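Carboxylic ester hydrolase (PDB 7K4O) hydrolyses carboxylic esters as a fungal tannase of the serine esterase type, probably releasing gallic acid from tannins. Local coordinates at residues A264-D272 / V533-Y544; V305-L313 / S324-A334. All blocks are in the same frame, centred on the assembly; numbering follows the deposited sequence.

Interaction 1 (A264-D272 / V533-Y544); sequences ARTDLCLLD and VYNQRSIDSWHY. With NAG (2-acetamido-2-deoxy-beta-D-glucopyranose), chain D; NAG (2-acetamido-2-deoxy-beta-D-glucopyranose), chain B.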
loop_
_atom_site.group_PDB
_atom_site.type_symbol
_atom_site.label_atom_id
_atom_site.label_comp_id
_atom_site.label_asym_id
_atom_site.label_seq_id
_atom_site.Cartn_x
_atom_site.Cartn_y
_atom_site.Cartn_z
ATOM N N ALA A 264 13.884 11.837 -8.646
ATOM C CA ALA A 264 12.630 11.552 -9.363
ATOM C C ALA A 264 12.882 10.488 -10.408
ATOM O O ALA A 264 11.912 10.021 -10.997
ATOM C CB ALA A 264 12.095 12.802 -10.017
ATOM N N ARG A 265 14.150 10.187 -10.739
ATOM C CA ARG A 265 14.451 9.183 -11.783
ATOM C C ARG A 265 15.338 8.106 -11.156
ATOM O O ARG A 265 16.562 8.028 -11.479
ATOM C CB ARG A 265 15.034 9.852 -13.030
ATOM C CG ARG A 265 14.028 10.772 -13.713
ATOM C CD ARG A 265 12.912 10.029 -14.432
ATOM N NE ARG A 265 13.382 9.271 -15.556
ATOM C CZ ARG A 265 13.609 9.735 -16.768
ATOM N NH1 ARG A 265 13.335 10.996 -17.071
ATOM N NH2 ARG A 265 14.076 8.934 -17.701
ATOM N N THR A 266 14.715 7.219 -10.373
ATOM C CA THR A 266 15.420 6.045 -9.810
ATOM C C THR A 266 15.724 5.047 -10.917
ATOM O O THR A 266 16.634 4.201 -10.697
ATOM C CB THR A 266 14.648 5.397 -8.658
ATOM O OG1 THR A 266 13.433 4.920 -9.221
ATOM C CG2 THR A 266 14.480 6.334 -7.497
ATOM N N ASP A 267 15.065 5.123 -12.060
ATOM C CA ASP A 267 15.355 4.305 -13.247
ATOM C C ASP A 267 16.739 4.734 -13.790
ATOM O O ASP A 267 17.615 3.866 -14.008
ATOM C CB ASP A 267 14.250 4.407 -14.292
ATOM C CG ASP A 267 13.566 5.754 -14.450
ATOM O OD1 ASP A 267 14.215 6.819 -14.161
ATOM O OD2 ASP A 267 12.357 5.748 -14.798
ATOM N N LEU A 268 16.931 6.026 -14.063
ATOM C CA LEU A 268 18.268 6.505 -14.551
ATOM C C LEU A 268 19.310 6.169 -13.483
ATOM O O LEU A 268 20.422 5.790 -13.879
ATOM C CB LEU A 268 18.238 8.005 -14.855
ATOM C CG LEU A 268 17.314 8.391 -15.986
ATOM C CD1 LEU A 268 17.233 9.908 -16.115
ATOM C CD2 LEU A 268 17.722 7.744 -17.305
ATOM N N CYS A 269 18.966 6.255 -12.207
ATOM C CA CYS A 269 19.900 5.942 -11.115
ATOM C C CYS A 269 20.350 4.482 -11.244
ATOM O O CYS A 269 21.574 4.170 -11.246
ATOM C CB CYS A 269 19.239 6.229 -9.792
ATOM S SG CYS A 269 20.360 6.274 -8.397
ATOM N N LEU A 270 19.389 3.577 -11.359
ATOM C CA LEU A 270 19.694 2.129 -11.433
ATOM C C LEU A 270 20.515 1.840 -12.687
ATOM O O LEU A 270 21.433 0.992 -12.621
ATOM C CB LEU A 270 18.369 1.365 -11.469
ATOM C CG LEU A 270 18.495 -0.145 -11.625
ATOM C CD1 LEU A 270 19.191 -0.706 -10.390
ATOM C CD2 LEU A 270 17.096 -0.755 -11.829
ATOM N N LEU A 271 20.233 2.528 -13.783
ATOM C CA LEU A 271 20.915 2.282 -15.069
ATOM C C LEU A 271 22.344 2.873 -15.035
ATOM O O LEU A 271 23.223 2.253 -15.647
ATOM C CB LEU A 271 20.120 2.906 -16.209
ATOM C CG LEU A 271 18.828 2.207 -16.614
ATOM C CD1 LEU A 271 17.990 3.184 -17.407
ATOM C CD2 LEU A 271 19.075 0.944 -17.439
ATOM N N ASP A 272 22.556 4.036 -14.433
ATOM C CA ASP A 272 23.750 4.857 -14.750
ATOM C C ASP A 272 24.678 5.072 -13.559
ATOM O O ASP A 272 25.747 5.606 -13.817
ATOM C CB ASP A 272 23.330 6.204 -15.338
ATOM C CG ASP A 272 22.675 6.063 -16.690
ATOM O OD1 ASP A 272 22.904 5.042 -17.358
ATOM O OD2 ASP A 272 21.904 6.973 -17.067
ATOM N N VAL A 533 8.026 12.513 -20.110
ATOM C CA VAL A 533 8.703 12.069 -21.352
ATOM C C VAL A 533 8.665 10.558 -21.484
ATOM O O VAL A 533 8.669 9.842 -20.490
ATOM C CB VAL A 533 10.150 12.585 -21.434
ATOM C CG1 VAL A 533 10.185 14.097 -21.286
ATOM C CG2 VAL A 533 11.042 11.905 -20.424
ATOM N N TYR A 534 8.673 10.122 -22.723
ATOM C CA TYR A 534 8.769 8.705 -23.109
ATOM C C TYR A 534 10.242 8.350 -23.303
ATOM O O TYR A 534 10.847 8.880 -24.229
ATOM C CB TYR A 534 7.975 8.421 -24.365
ATOM C CG TYR A 534 7.839 6.944 -24.594
ATOM C CD1 TYR A 534 8.804 6.245 -25.305
ATOM C CD2 TYR A 534 6.758 6.228 -24.096
ATOM C CE1 TYR A 534 8.726 4.870 -25.487
ATOM C CE2 TYR A 534 6.661 4.859 -24.276
ATOM C CZ TYR A 534 7.658 4.169 -24.945
ATOM O OH TYR A 534 7.565 2.830 -25.168
ATOM N N ASN A 535 10.768 7.440 -22.512
ATOM C CA ASN A 535 12.206 7.045 -22.571
ATOM C C ASN A 535 12.295 5.528 -22.464
ATOM O O ASN A 535 12.109 4.995 -21.365
ATOM C CB ASN A 535 12.987 7.742 -21.488
ATOM C CG ASN A 535 14.475 7.497 -21.602
ATOM O OD1 ASN A 535 14.983 6.619 -20.949
ATOM N ND2 ASN A 535 15.169 8.260 -22.445
ATOM N N GLN A 536 12.454 4.862 -23.589
ATOM C CA GLN A 536 12.405 3.387 -23.667
ATOM C C GLN A 536 13.419 2.758 -22.712
ATOM O O GLN A 536 13.095 1.744 -22.074
ATOM C CB GLN A 536 12.616 2.902 -25.087
ATOM C CG GLN A 536 12.275 1.431 -25.252
ATOM C CD GLN A 536 10.787 1.227 -25.040
ATOM O OE1 GLN A 536 9.954 1.779 -25.767
ATOM N NE2 GLN A 536 10.450 0.429 -24.037
ATOM N N ARG A 537 14.625 3.286 -22.646
ATOM C CA ARG A 537 15.679 2.711 -21.790
ATOM C C ARG A 537 15.204 2.725 -20.330
ATOM O O ARG A 537 15.406 1.726 -19.593
ATOM C CB ARG A 537 16.966 3.522 -22.000
ATOM C CG ARG A 537 18.206 2.919 -21.375
ATOM C CD ARG A 537 19.451 3.702 -21.852
ATOM N NE ARG A 537 19.589 4.954 -21.131
ATOM C CZ ARG A 537 20.375 5.158 -20.061
ATOM N NH1 ARG A 537 20.357 6.327 -19.460
ATOM N NH2 ARG A 537 21.201 4.231 -19.599
ATOM N N SER A 538 14.609 3.823 -19.880
ATOM C CA SER A 538 14.079 3.924 -18.500
ATOM C C SER A 538 12.923 2.927 -18.336
ATOM O O SER A 538 12.898 2.259 -17.306
ATOM C CB SER A 538 13.644 5.334 -18.204
ATOM O OG SER A 538 14.763 6.203 -18.121
ATOM N N ILE A 539 11.990 2.893 -19.290
ATOM C CA ILE A 539 10.802 2.007 -19.161
ATOM C C ILE A 539 11.317 0.581 -18.999
ATOM O O ILE A 539 10.817 -0.143 -18.133
ATOM C CB ILE A 539 9.870 2.178 -20.355
ATOM C CG1 ILE A 539 9.218 3.563 -20.296
ATOM C CG2 ILE A 539 8.867 1.050 -20.467
ATOM C CD1 ILE A 539 8.607 3.969 -21.591
ATOM N N ASP A 540 12.312 0.198 -19.803
ATOM C CA ASP A 540 12.823 -1.201 -19.792
ATOM C C ASP A 540 13.436 -1.514 -18.437
ATOM O O ASP A 540 13.394 -2.696 -18.043
ATOM C CB ASP A 540 13.837 -1.447 -20.904
ATOM C CG ASP A 540 13.279 -1.435 -22.306
ATOM O OD1 ASP A 540 12.034 -1.403 -22.495
ATOM O OD2 ASP A 540 14.118 -1.363 -23.244
ATOM N N SER A 541 14.004 -0.542 -17.725
ATOM C CA SER A 541 14.666 -0.774 -16.417
ATOM C C SER A 541 13.648 -1.206 -15.350
ATOM O O SER A 541 14.069 -1.744 -14.341
ATOM C CB SER A 541 15.443 0.378 -15.921
ATOM O OG SER A 541 14.618 1.453 -15.463
ATOM N N TRP A 542 12.357 -0.931 -15.582
ATOM C CA TRP A 542 11.288 -1.252 -14.601
ATOM C C TRP A 542 10.687 -2.622 -14.890
ATOM O O TRP A 542 9.706 -2.986 -14.183
ATOM C CB TRP A 542 10.162 -0.204 -14.662
ATOM C CG TRP A 542 10.488 1.141 -14.117
ATOM C CD1 TRP A 542 10.869 2.241 -14.831
ATOM C CD2 TRP A 542 10.380 1.571 -12.752
ATOM N NE1 TRP A 542 11.072 3.294 -13.997
ATOM C CE2 TRP A 542 10.747 2.933 -12.711
ATOM C CE3 TRP A 542 10.080 0.920 -11.561
ATOM C CZ2 TRP A 542 10.797 3.643 -11.522
ATOM C CZ3 TRP A 542 10.109 1.623 -10.382
ATOM C CH2 TRP A 542 10.460 2.977 -10.360
ATOM N N HIS A 543 11.128 -3.291 -15.942
ATOM C CA HIS A 543 10.508 -4.556 -16.392
ATOM C C HIS A 543 11.473 -5.689 -16.086
ATOM O O HIS A 543 12.656 -5.580 -16.467
ATOM C CB HIS A 543 10.181 -4.528 -17.859
ATOM C CG HIS A 543 9.101 -3.556 -18.221
ATOM N ND1 HIS A 543 8.910 -3.136 -19.526
ATOM C CD2 HIS A 543 8.136 -2.963 -17.474
ATOM C CE1 HIS A 543 7.867 -2.313 -19.565
ATOM N NE2 HIS A 543 7.376 -2.179 -18.317
ATOM N N TYR A 544 10.976 -6.752 -15.484
ATOM C CA TYR A 544 11.822 -7.880 -15.034
ATOM C C TYR A 544 11.310 -9.193 -15.602
ATOM O O TYR A 544 10.130 -9.476 -15.650
ATOM C CB TYR A 544 11.949 -7.909 -13.522
ATOM C CG TYR A 544 12.655 -6.692 -12.999
ATOM C CD1 TYR A 544 14.029 -6.649 -12.954
ATOM C CD2 TYR A 544 11.952 -5.543 -12.640
ATOM C CE1 TYR A 544 14.710 -5.530 -12.508
ATOM C CE2 TYR A 544 12.614 -4.411 -12.190
ATOM C CZ TYR A 544 14.007 -4.397 -12.150
ATOM O OH TYR A 544 14.669 -3.294 -11.711
HETATM C C1 NAG D . 7.517 10.249 -28.586
HETATM C C2 NAG D . 8.048 11.398 -27.771
HETATM C C3 NAG D . 8.441 12.563 -28.680
HETATM C C4 NAG D . 9.313 12.077 -29.822
HETATM C C5 NAG D . 8.624 10.935 -30.563
HETATM C C6 NAG D . 9.457 10.413 -31.729
HETATM C C7 NAG D . 7.328 12.058 -25.549
HETATM C C8 NAG D . 6.181 12.509 -24.705
HETATM N N2 NAG D . 7.043 11.891 -26.848
HETATM O O3 NAG D . 9.160 13.530 -27.912
HETATM O O4 NAG D . 9.512 13.169 -30.713
HETATM O O5 NAG D . 8.462 9.887 -29.593
HETATM O O6 NAG D . 10.619 9.791 -31.150
HETATM O O7 NAG D . 8.425 11.820 -25.045
HETATM C C1 NAG B . 5.097 5.614 -28.040
HETATM C C2 NAG B . 6.057 5.878 -29.165
HETATM C C3 NAG B . 7.046 6.937 -28.724
HETATM C C4 NAG B . 6.288 8.179 -28.393
HETATM C C5 NAG B . 5.286 7.862 -27.259
HETATM C C6 NAG B . 4.465 9.065 -26.873
HETATM C C7 NAG B . 6.593 4.063 -30.661
HETATM C C8 NAG B . 7.247 2.748 -30.904
HETATM N N2 NAG B . 6.703 4.628 -29.472
HETATM O O3 NAG B . 8.008 7.161 -29.746
HETATM O O4 NAG B . 7.222 9.040 -27.789
HETATM O O5 NAG B . 4.439 6.819 -27.681
HETATM O O6 NAG B . 3.823 8.856 -25.610
HETATM O O7 NAG B . 5.991 4.621 -31.530
#
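Helices 266-272 and 536-541 pack nearly at right angles (86°, axes 8.9 Å apart at their closest) in a contact that mixes salt bridges and hydrogen bonds of Arg265, Asp267 and Asp272 with leucine packing. The first lies in the long insertion between strands 205-209 and 410-416 of the central sheet, the second beyond its last strand, 455-460, in what is by family an alpha/beta-hydrolase fold.

Arg537 grips Asp272 end-on: NH2 donates to OD1 and NH1 to OD2, each over 2.9 Å, the two flat groups nearly coplanar. Leu271 CD1 covers one face of this guanidinium, and Leu271 CG packs on Ser541 CB. Arg265 NH2 donates within its own plane to Ser538 OG over 2.8 Å; bends at chi2 and chi3 also bring NE to Asp267 OD1 in a second salt bridge. Asp267 OD2 takes an almost straight bond from Trp542 NE1 at 2.9 Å, the indole edge-on and steeply turned to the carboxylate. Asn535 OD1 caps helix 536-541, accepting from Ser538 N and OG on opposite faces of the amide, so Ser538 OG links the cap to Arg265.

In an attached glycan, the chain D NAG O7 accepts from Tyr534 N and the chain B NAG covers one face of the Tyr534 ring. Arg520, on strand 520-524, forms a further salt bridge with Asp267 OD2, helix 425-438 packs against Trp542, and Cys269 ties helix 266-272 to helix 238-252 through its disulfide with Cys252.

Interaction 2 (V305-L313 / S324-A334); sequences VAKTIINGL and SYQPTAAFDDA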
loop_
_atom_site.group_PDB
_atom_site.type_symbol
_atom_site.label_atom_id
_atom_site.label_comp_id
_atom_site.label_asym_id
_atom_site.label_seq_id
_atom_site.Cartn_x
_atom_site.Cartn_y
_atom_site.Cartn_z
ATOM N N VAL A 305 27.323 -6.385 -0.538
ATOM C CA VAL A 305 26.009 -6.680 0.082
ATOM C C VAL A 305 24.975 -5.744 -0.564
ATOM O O VAL A 305 23.913 -6.245 -1.015
ATOM C CB VAL A 305 26.035 -6.545 1.601
ATOM C CG1 VAL A 305 24.624 -6.464 2.177
ATOM C CG2 VAL A 305 26.803 -7.715 2.213
ATOM N N ALA A 306 25.279 -4.456 -0.669
ATOM C CA ALA A 306 24.282 -3.470 -1.135
ATOM C C ALA A 306 23.944 -3.799 -2.575
ATOM O O ALA A 306 22.756 -3.737 -2.949
ATOM C CB ALA A 306 24.754 -2.047 -0.986
ATOM N N LYS A 307 24.942 -4.078 -3.408
ATOM C CA LYS A 307 24.686 -4.322 -4.830
ATOM C C LYS A 307 23.843 -5.587 -4.953
ATOM O O LYS A 307 23.051 -5.685 -5.910
ATOM C CB LYS A 307 25.966 -4.515 -5.641
ATOM C CG LYS A 307 26.688 -3.237 -6.007
ATOM C CD LYS A 307 27.736 -3.513 -7.052
ATOM C CE LYS A 307 28.431 -2.235 -7.449
ATOM N NZ LYS A 307 29.339 -2.475 -8.586
ATOM N N THR A 308 24.111 -6.569 -4.117
ATOM C CA THR A 308 23.416 -7.877 -4.200
ATOM C C THR A 308 21.928 -7.663 -3.827
ATOM O O THR A 308 21.076 -8.246 -4.498
ATOM C CB THR A 308 24.133 -8.933 -3.347
ATOM O OG1 THR A 308 25.481 -9.021 -3.855
ATOM C CG2 THR A 308 23.453 -10.271 -3.460
ATOM N N ILE A 309 21.666 -6.885 -2.790
ATOM C CA ILE A 309 20.280 -6.553 -2.331
ATOM C C ILE A 309 19.583 -5.836 -3.477
ATOM O O ILE A 309 18.500 -6.262 -3.923
ATOM C CB ILE A 309 20.291 -5.737 -1.050
ATOM C CG1 ILE A 309 20.773 -6.582 0.122
ATOM C CG2 ILE A 309 18.898 -5.153 -0.783
ATOM C CD1 ILE A 309 21.074 -5.810 1.381
ATOM N N ILE A 310 20.195 -4.773 -3.979
ATOM C CA ILE A 310 19.567 -3.991 -5.081
ATOM C C ILE A 310 19.274 -4.873 -6.284
ATOM O O ILE A 310 18.255 -4.653 -6.954
ATOM C CB ILE A 310 20.405 -2.740 -5.392
ATOM C CG1 ILE A 310 20.277 -1.801 -4.198
ATOM C CG2 ILE A 310 20.004 -2.075 -6.699
ATOM C CD1 ILE A 310 21.205 -0.628 -4.217
ATOM N N ASN A 311 20.127 -5.851 -6.597
ATOM C CA ASN A 311 19.968 -6.696 -7.797
ATOM C C ASN A 311 18.781 -7.683 -7.672
ATOM O O ASN A 311 18.428 -8.240 -8.682
ATOM C CB ASN A 311 21.246 -7.510 -8.037
ATOM C CG ASN A 311 21.314 -8.105 -9.417
ATOM O OD1 ASN A 311 21.203 -7.401 -10.424
ATOM N ND2 ASN A 311 21.502 -9.410 -9.483
ATOM N N GLY A 312 18.261 -7.884 -6.477
ATOM C CA GLY A 312 17.057 -8.724 -6.262
ATOM C C GLY A 312 17.399 -10.208 -6.155
ATOM O O GLY A 312 18.463 -10.653 -6.632
ATOM N N LEU A 313 16.477 -10.971 -5.602
ATOM C CA LEU A 313 16.665 -12.429 -5.388
ATOM C C LEU A 313 16.885 -13.138 -6.712
ATOM O O LEU A 313 16.035 -13.086 -7.627
ATOM C CB LEU A 313 15.467 -12.996 -4.640
ATOM C CG LEU A 313 15.472 -14.510 -4.496
ATOM C CD1 LEU A 313 16.626 -14.968 -3.630
ATOM C CD2 LEU A 313 14.165 -14.958 -3.882
ATOM N N SER A 324 13.946 -6.038 -6.090
ATOM C CA SER A 324 14.066 -5.396 -4.784
ATOM C C SER A 324 13.741 -3.905 -4.918
ATOM O O SER A 324 13.331 -3.449 -6.012
ATOM C CB SER A 324 15.454 -5.635 -4.203
ATOM O OG SER A 324 15.503 -5.268 -2.848
ATOM N N TYR A 325 13.892 -3.223 -3.807
ATOM C CA TYR A 325 13.632 -1.770 -3.679
ATOM C C TYR A 325 14.541 -1.010 -4.631
ATOM O O TYR A 325 15.668 -1.466 -4.975
ATOM C CB TYR A 325 13.832 -1.323 -2.243
ATOM C CG TYR A 325 13.208 -2.254 -1.253
ATOM C CD1 TYR A 325 11.830 -2.291 -1.059
ATOM C CD2 TYR A 325 13.960 -3.158 -0.538
ATOM C CE1 TYR A 325 11.242 -3.180 -0.182
ATOM C CE2 TYR A 325 13.381 -4.064 0.329
ATOM C CZ TYR A 325 12.013 -4.067 0.534
ATOM O OH TYR A 325 11.476 -4.935 1.445
ATOM N N GLN A 326 14.055 0.133 -5.079
ATOM C CA GLN A 326 14.824 1.016 -5.984
ATOM C C GLN A 326 16.061 1.558 -5.264
ATOM O O GLN A 326 16.092 1.701 -4.050
ATOM C CB GLN A 326 13.971 2.200 -6.426
ATOM C CG GLN A 326 12.858 1.842 -7.406
ATOM C CD GLN A 326 13.345 1.201 -8.670
ATOM O OE1 GLN A 326 13.340 -0.031 -8.824
ATOM N NE2 GLN A 326 13.782 2.027 -9.624
ATOM N N PRO A 327 17.111 1.921 -6.025
ATOM C CA PRO A 327 18.153 2.791 -5.450
ATOM C C PRO A 327 17.509 4.039 -4.816
ATOM O O PRO A 327 16.491 4.505 -5.334
ATOM C CB PRO A 327 19.010 3.155 -6.673
ATOM C CG PRO A 327 18.781 2.033 -7.642
ATOM C CD PRO A 327 17.324 1.600 -7.440
ATOM N N THR A 328 18.043 4.489 -3.682
ATOM C CA THR A 328 17.645 5.629 -2.798
ATOM C C THR A 328 16.683 5.154 -1.717
ATOM O O THR A 328 16.532 5.863 -0.746
ATOM C CB THR A 328 17.093 6.868 -3.516
ATOM O OG1 THR A 328 15.811 6.662 -4.094
ATOM C CG2 THR A 328 17.936 7.312 -4.680
ATOM N N ALA A 329 16.099 3.951 -1.827
ATOM C CA ALA A 329 15.309 3.401 -0.704
ATOM C C ALA A 329 16.239 3.009 0.443
ATOM O O ALA A 329 17.316 2.410 0.162
ATOM C CB ALA A 329 14.456 2.222 -1.162
ATOM N N ALA A 330 15.838 3.296 1.670
ATOM C CA ALA A 330 16.583 2.907 2.877
ATOM C C ALA A 330 16.756 1.385 2.924
ATOM O O ALA A 330 15.888 0.631 2.451
ATOM C CB ALA A 330 15.917 3.411 4.100
ATOM N N PHE A 331 17.865 0.925 3.504
ATOM C CA PHE A 331 18.142 -0.520 3.671
ATOM C C PHE A 331 17.516 -1.028 4.966
ATOM O O PHE A 331 18.232 -1.560 5.861
ATOM C CB PHE A 331 19.662 -0.750 3.624
ATOM C CG PHE A 331 20.258 -0.676 2.256
ATOM C CD1 PHE A 331 20.682 0.531 1.723
ATOM C CD2 PHE A 331 20.430 -1.815 1.501
ATOM C CE1 PHE A 331 21.214 0.598 0.451
ATOM C CE2 PHE A 331 20.965 -1.742 0.227
ATOM C CZ PHE A 331 21.359 -0.543 -0.296
ATOM N N ASP A 332 16.179 -0.973 5.088
ATOM C CA ASP A 332 15.487 -1.386 6.328
ATOM C C ASP A 332 15.561 -2.901 6.508
ATOM O O ASP A 332 15.808 -3.328 7.625
ATOM C CB ASP A 332 14.019 -0.933 6.357
ATOM C CG ASP A 332 13.830 0.523 6.751
ATOM O OD1 ASP A 332 14.504 1.377 6.156
ATOM O OD2 ASP A 332 12.987 0.799 7.640
ATOM N N ASP A 333 15.310 -3.666 5.444
ATOM C CA ASP A 333 15.327 -5.142 5.510
ATOM C C ASP A 333 16.723 -5.574 5.991
ATOM O O ASP A 333 16.813 -6.584 6.727
ATOM C CB ASP A 333 15.031 -5.784 4.168
ATOM C CG ASP A 333 13.519 -5.846 3.848
ATOM O OD1 ASP A 333 12.689 -5.437 4.721
ATOM O OD2 ASP A 333 13.237 -6.341 2.751
ATOM N N ALA A 334 17.741 -4.828 5.576
ATOM C CA ALA A 334 19.157 -5.205 5.857
ATOM C C ALA A 334 19.566 -4.872 7.290
ATOM O O ALA A 334 20.728 -5.243 7.678
ATOM C CB ALA A 334 20.094 -4.534 4.872
HETATM O O HOH W 1 16.029 -6.011 -8.136
HETATM O O HOH W 2 16.646 -2.344 -7.417
#
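No clear direct hydrogen bond joins 305-313 to 324-334; instead two waters share the carbonyl oxygen of Ile310 and bridge it to the loop. Both donate to Ile310 O over 2.9 Å. Water 1 then accepts from Ser324 N, while water 2 donates to Tyr325 O at 2.8 Å, and this carbonyl near the end of the helix is thereby linked to two successive residues of the other segment. Beside the waters the backbones draw close at Gly312 and Ser324, whose CA atoms are 4.7 Å apart. Gly312 is the first residue to leave helical backbone angles, with positive phi (84°), a backbone region readily open to a residue without a side chain, and Ser324 CB comes within 3.1 Å of Ile309 O.

Helix 300-310 and the loop that follows it both belong to the insertion between strands 205-209 and 410-416 of the alpha/beta-hydrolase-type sheet, the chain doubling back so that the loop lies along the flank of the helix. A type II turn from Gln326 to Ala329 leads the loop on to Phe331, the centre of an inverse gamma turn. The Phe331 side chain reaches the helix with its far end: CZ lies 3.8 Å from Ala306 CB and 3.9 Å from Ile310 CD1, the latter side chain crossing it at about a right angle. Ile309 approaches differently, placing CD1 at the edge of the ring, near its plane, 4.0 Å from Phe331 CD2. With CG1 anti to the carbonyl carbon (chi1 -69°) and chi2 extended, this same methyl also meets Ala334 CB at 3.8 Å. Within the loop, Tyr325 OH donates to Asp333 OD2 from above the carboxylate plane. Leu241 and Val245 of helix 238-252 pack against Phe331, and Asp333 OD1 is hydrogen-bonded to His222, a residue of the gallic acid pocket.

Overall arrangement
Following the chain from the N terminus, helix 266-272 comes first, then helix 300-310 with the loop 324-334, and finally, near the C terminus, helix 536-541. Interaction 1 closes a long loop, its segments 261 residues apart, whereas interaction 2 is local, closing an 11-residue separation, and is nested inside the first. Interaction 2 lies wholly within the insertion between strands 205-209 and 410-416; interaction 1 joins that insertion to the C-terminal region beyond strand 455-460. Their centres lie about 17 Å apart, and they touch: Thr266 OG1 and Gln326 NE2, 2.9 Å apart, probably form a hydrogen bond, and Trp542 CH2 packs on the same amide.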